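Local coordinates for protein ofchtiv-g5 (PDB 6JM8) that is a group IV insect chitinase that probably hydrolyses chitin, binding chains of N-acetylglucosamine in a groove across its family 18 barrel, at residues E87-Y92 / V123-P128. Residues are numbered along the deposited sequence; the frame is centred on the assembly and turned at random.
With NAG (2-acetamido-2-deoxy-beta-D-glucopyranose), chain B; NAG (2-acetamido-2-deoxy-beta-D-glucopyranose), chain C.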
ATOM      1  N   GLU A  87      -4.673 -11.811   5.467  1.00 15.63           N
ATOM      2  CA  GLU A  87      -4.295 -12.446   6.724  1.00 18.07           C
ATOM      3  C   GLU A  87      -5.284 -12.153   7.845  1.00 24.15           C
ATOM      4  O   GLU A  87      -5.319 -12.898   8.830  1.00 25.13           O
ATOM      5  CB  GLU A  87      -2.887 -12.008   7.132  1.00 19.85           C
ATOM      6  CG  GLU A  87      -1.792 -12.931   6.619  1.00 25.58           C
ATOM      7  CD  GLU A  87      -1.650 -14.185   7.465  1.00 39.28           C
ATOM      8  OE1 GLU A  87      -1.257 -14.063   8.646  1.00 25.71           O
ATOM      9  OE2 GLU A  87      -1.938 -15.287   6.951  1.00 30.18           O
ATOM     10  N   GLY A  88      -6.085 -11.101   7.717  1.00 22.28           N
ATOM     11  CA  GLY A  88      -7.083 -10.795   8.716  1.00 21.49           C
ATOM     12  C   GLY A  88      -6.501 -10.099   9.931  1.00 23.17           C
ATOM     13  O   GLY A  88      -5.341  -9.682   9.967  1.00 18.61           O
ATOM     14  N   SER A  89      -7.345  -9.977  10.953  1.00 22.36           N
ATOM     15  CA  SER A  89      -6.989  -9.308  12.195  1.00 20.67           C
ATOM     16  C   SER A  89      -7.020 -10.214  13.415  1.00 21.52           C
ATOM     17  O   SER A  89      -6.301  -9.941  14.379  1.00 25.57           O
ATOM     18  CB  SER A  89      -7.927  -8.114  12.444  1.00 15.93           C
ATOM     19  OG  SER A  89      -7.624  -7.467  13.667  1.00 19.83           O
ATOM     20  N   ALA A  90      -7.815 -11.289  13.388  1.00 21.80           N
ATOM     21  CA  ALA A  90      -8.046 -12.103  14.579  1.00 17.75           C
ATOM     22  C   ALA A  90      -6.746 -12.614  15.187  1.00 24.95           C
ATOM     23  O   ALA A  90      -6.496 -12.443  16.385  1.00 21.07           O
ATOM     24  CB  ALA A  90      -8.964 -13.277  14.234  1.00 16.88           C
ATOM     25  N   GLN A  91      -5.905 -13.252  14.372  1.00 21.84           N
ATOM     26  CA  GLN A  91      -4.709 -13.891  14.909  1.00 17.21           C
ATOM     27  C   GLN A  91      -3.719 -12.861  15.436  1.00 19.73           C
ATOM     28  O   GLN A  91      -3.057 -13.093  16.455  1.00 18.19           O
ATOM     29  CB  GLN A  91      -4.080 -14.784  13.838  1.00 19.88           C
ATOM     30  CG  GLN A  91      -5.105 -15.697  13.167  1.00 21.19           C
ATOM     31  CD  GLN A  91      -4.514 -16.990  12.642  1.00 34.78           C
ATOM     32  OE1 GLN A  91      -3.709 -16.986  11.710  1.00 37.72           O
ATOM     33  NE2 GLN A  91      -4.920 -18.110  13.236  1.00 24.90           N
ATOM     34  N   TYR A  92      -3.623 -11.705  14.780  1.00 17.03           N
ATOM     35  CA  TYR A  92      -2.754 -10.650  15.287  1.00 16.52           C
ATOM     36  C   TYR A  92      -3.281 -10.080  16.596  1.00 18.69           C
ATOM     37  O   TYR A  92      -2.499  -9.752  17.494  1.00 16.02           O
ATOM     38  CB  TYR A  92      -2.597  -9.565  14.228  1.00 16.94           C
ATOM     39  CG  TYR A  92      -1.939 -10.118  13.000  1.00 19.61           C
ATOM     40  CD1 TYR A  92      -0.557 -10.195  12.912  1.00 22.79           C
ATOM     41  CD2 TYR A  92      -2.697 -10.622  11.950  1.00 25.30           C
ATOM     42  CE1 TYR A  92       0.054 -10.727  11.800  1.00 18.49           C
ATOM     43  CE2 TYR A  92      -2.094 -11.156  10.834  1.00 19.47           C
ATOM     44  CZ  TYR A  92      -0.719 -11.206  10.764  1.00 18.98           C
ATOM     45  OH  TYR A  92      -0.113 -11.741   9.654  1.00 29.49           O
ATOM     46  N   VAL A 123       5.284  -4.383   9.614  1.00 17.69           N
ATOM     47  CA  VAL A 123       4.124  -4.969  10.277  1.00 17.54           C
ATOM     48  C   VAL A 123       2.870  -4.387   9.639  1.00 19.74           C
ATOM     49  O   VAL A 123       2.593  -3.192   9.772  1.00 24.41           O
ATOM     50  CB  VAL A 123       4.142  -4.717  11.788  1.00 19.22           C
ATOM     51  CG1 VAL A 123       2.906  -5.323  12.433  1.00 15.22           C
ATOM     52  CG2 VAL A 123       5.408  -5.278  12.405  1.00 18.57           C
ATOM     53  N   ASP A 124       2.110  -5.230   8.939  1.00 19.26           N
ATOM     54  CA  ASP A 124       0.915  -4.763   8.248  1.00 14.68           C
ATOM     55  C   ASP A 124      -0.321  -5.459   8.798  1.00 22.48           C
ATOM     56  O   ASP A 124      -1.031  -6.158   8.074  1.00 17.09           O
ATOM     57  CB  ASP A 124       1.024  -4.992   6.738  1.00 14.43           C
ATOM     58  CG  ASP A 124       2.168  -4.236   6.131  1.00 29.50           C
ATOM     59  OD1 ASP A 124       2.832  -3.507   6.881  1.00 26.46           O
ATOM     60  OD2 ASP A 124       2.417  -4.367   4.913  1.00 36.38           O
ATOM     61  N   TRP A 125      -0.630  -5.225  10.068  1.00 11.78           N
ATOM     62  CA  TRP A 125      -1.760  -5.789  10.730  1.00 13.23           C
ATOM     63  C   TRP A 125      -2.946  -4.944  10.367  1.00 15.62           C
ATOM     64  O   TRP A 125      -2.985  -3.857  10.741  1.00 18.06           O
ATOM     65  CB  TRP A 125      -1.534  -5.806  12.226  1.00 17.71           C
ATOM     66  CG  TRP A 125      -2.680  -6.145  13.065  1.00 18.33           C
ATOM     67  CD1 TRP A 125      -3.910  -6.509  12.662  1.00 20.38           C
ATOM     68  CD2 TRP A 125      -2.731  -6.094  14.495  1.00 15.19           C
ATOM     69  NE1 TRP A 125      -4.730  -6.713  13.733  1.00 20.46           N
ATOM     70  CE2 TRP A 125      -4.034  -6.458  14.874  1.00 17.49           C
ATOM     71  CE3 TRP A 125      -1.812  -5.791  15.480  1.00 13.66           C
ATOM     72  CZ2 TRP A 125      -4.424  -6.538  16.185  1.00 14.22           C
ATOM     73  CZ3 TRP A 125      -2.211  -5.848  16.767  1.00 23.38           C
ATOM     74  CH2 TRP A 125      -3.507  -6.232  17.110  1.00 18.87           C
ATOM     75  N   LEU A 126      -3.891  -5.507   9.631  1.00 15.96           N
ATOM     76  CA  LEU A 126      -5.085  -4.797   9.191  1.00 19.30           C
ATOM     77  C   LEU A 126      -6.383  -5.299   9.805  1.00 16.72           C
ATOM     78  O   LEU A 126      -6.947  -6.171   9.231  1.00 20.32           O
ATOM     79  CB  LEU A 126      -5.207  -4.854   7.660  1.00 17.90           C
ATOM     80  CG  LEU A 126      -4.267  -4.055   6.789  1.00 23.29           C
ATOM     81  CD1 LEU A 126      -2.959  -3.845   7.391  1.00 19.76           C
ATOM     82  CD2 LEU A 126      -4.214  -4.334   5.305  1.00 23.73           C
ATOM     83  N   TYR A 127      -6.839  -4.754  10.929  1.00 14.08           N
ATOM     84  CA  TYR A 127      -6.172  -3.696  11.692  1.00 16.09           C
ATOM     85  C   TYR A 127      -6.470  -3.916  13.170  1.00 19.03           C
ATOM     86  O   TYR A 127      -7.432  -4.599  13.495  1.00 16.57           O
ATOM     87  CB  TYR A 127      -6.651  -2.283  11.311  1.00 17.24           C
ATOM     88  CG  TYR A 127      -6.963  -2.020   9.862  1.00 19.20           C
ATOM     89  CD1 TYR A 127      -8.164  -2.434   9.304  1.00 23.42           C
ATOM     90  CD2 TYR A 127      -6.084  -1.312   9.059  1.00 18.36           C
ATOM     91  CE1 TYR A 127      -8.465  -2.180   7.974  1.00 21.11           C
ATOM     92  CE2 TYR A 127      -6.379  -1.057   7.725  1.00 20.91           C
ATOM     93  CZ  TYR A 127      -7.568  -1.490   7.191  1.00 21.68           C
ATOM     94  OH  TYR A 127      -7.844  -1.225   5.868  1.00 31.53           O
ATOM     95  N   PRO A 128      -5.684  -3.308  14.061  1.00 15.56           N
ATOM     96  CA  PRO A 128      -6.021  -3.359  15.492  1.00 14.92           C
ATOM     97  C   PRO A 128      -7.427  -2.838  15.745  1.00 16.98           C
ATOM     98  O   PRO A 128      -7.818  -1.786  15.234  1.00 18.98           O
ATOM     99  CB  PRO A 128      -4.958  -2.461  16.139  1.00 19.03           C
ATOM    100  CG  PRO A 128      -3.802  -2.514  15.214  1.00 17.96           C
ATOM    101  CD  PRO A 128      -4.404  -2.612  13.828  1.00 20.20           C
TER
HETATM  102  C1  NAG B   3      -3.738  -2.886   1.735  1.00 30.65           C
HETATM  103  C2  NAG B   3      -2.647  -3.993   1.919  1.00 26.81           C
HETATM  104  C3  NAG B   3      -2.797  -5.124   0.889  1.00 26.78           C
HETATM  105  C4  NAG B   3      -3.660  -4.709  -0.289  1.00 22.57           C
HETATM  106  C5  NAG B   3      -3.343  -3.281  -0.697  1.00 24.88           C
HETATM  107  C6  NAG B   3      -4.132  -2.897  -1.924  1.00 27.46           C
HETATM  108  C7  NAG B   3      -0.558  -3.217   2.965  1.00 39.12           C
HETATM  109  C8  NAG B   3       0.809  -2.659   2.724  1.00 20.84           C
HETATM  110  N2  NAG B   3      -1.301  -3.437   1.876  1.00 28.63           N
HETATM  111  O3  NAG B   3      -3.322  -6.302   1.487  1.00 20.22           O
HETATM  112  O4  NAG B   3      -3.326  -5.510  -1.413  1.00 30.96           O
HETATM  113  O5  NAG B   3      -3.710  -2.364   0.343  1.00 30.08           O
HETATM  114  O6  NAG B   3      -5.451  -2.524  -1.552  1.00 29.42           O
HETATM  115  O7  NAG B   3      -0.977  -3.437   4.097  1.00 41.24           O
HETATM  116  C1  NAG C   2      -8.982  -1.988   2.183  1.00 33.74           C
HETATM  117  C2  NAG C   2      -8.644  -2.984   1.090  1.00 17.76           C
HETATM  118  C3  NAG C   2      -7.300  -3.670   1.371  1.00 26.01           C
HETATM  119  C4  NAG C   2      -6.201  -2.664   1.702  1.00 24.58           C
HETATM  120  C5  NAG C   2      -6.704  -1.683   2.760  1.00 37.10           C
HETATM  121  C6  NAG C   2      -5.743  -0.562   3.087  1.00 35.36           C
HETATM  122  C7  NAG C   2     -10.197  -4.402  -0.208  1.00 30.31           C
HETATM  123  C8  NAG C   2     -11.292  -5.426  -0.138  1.00 26.85           C
HETATM  124  N2  NAG C   2      -9.713  -3.964   0.960  1.00 33.61           N
HETATM  125  O3  NAG C   2      -6.905  -4.400   0.216  1.00 25.82           O
HETATM  126  O4  NAG C   2      -5.053  -3.376   2.171  1.00 27.72           O
HETATM  127  O5  NAG C   2      -7.926  -1.068   2.331  1.00 29.95           O
HETATM  128  O6  NAG C   2      -6.221   0.153   4.215  1.00 30.04           O
HETATM  129  O7  NAG C   2      -9.775  -3.984  -1.278  1.00 36.71           O
HETATM  130  O   HOH W   1      -3.775  -8.057   8.699  1.00 16.97           O
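S89 and Y127 bring two backbones together at the mouth of the (beta/alpha)8 TIM barrel of glycosyl hydrolase family 18, their CA atoms 5.7 Å apart. Segment 87-92 leads from the loop after strand 77-83 into helix 90-97, while 123-128 runs off the end of the adjacent parallel strand 120-124, with a cis peptide between L126 and Y127. No direct backbone hydrogen bond joins them; instead a water lies 2.6 Å from G88 O and accepts from L126 N at 2.7 Å. G88 has a positive phi (79°), which a residue without a side chain adopts without strain.

S89 is small enough to fit beside the indole and uses its hydroxyl both ways. Its chi1 of 178° swings OG away from the backbone N toward segment 123-128, where it meets both partners. OG accepts from W125 NE1 at 3.0 Å, nearly straight (176°) and in the ring plane. It donates to Y127 O at 2.9 Å from well above the carbonyl plane. W125 thus has its one N-H satisfied at the edge while its faces serve apolar packing. Y92 CB sits over the five-membered ring, 3.4 Å from its centroid in a CH-pi contact, and P128 CG covers the opposite face, 3.7 Å above the plane. Replacing W125 by alanine would remove the indole and is likely to open a gap between Y92 CB and P128 CG, leaving S89 OG without its N-H donor.

Segment 123-128 also lines the glycan pocket. L126 occupies the glutamate position of the family's DxxDxDxE signature, and its CD2 lies against O7 of NAG (chain B) and O4 of NAG (chain C). Y127 offers a phenol suited to sugar: its OH is hydrogen-bonded to O6 of NAG (chain C) at 2.7 Å.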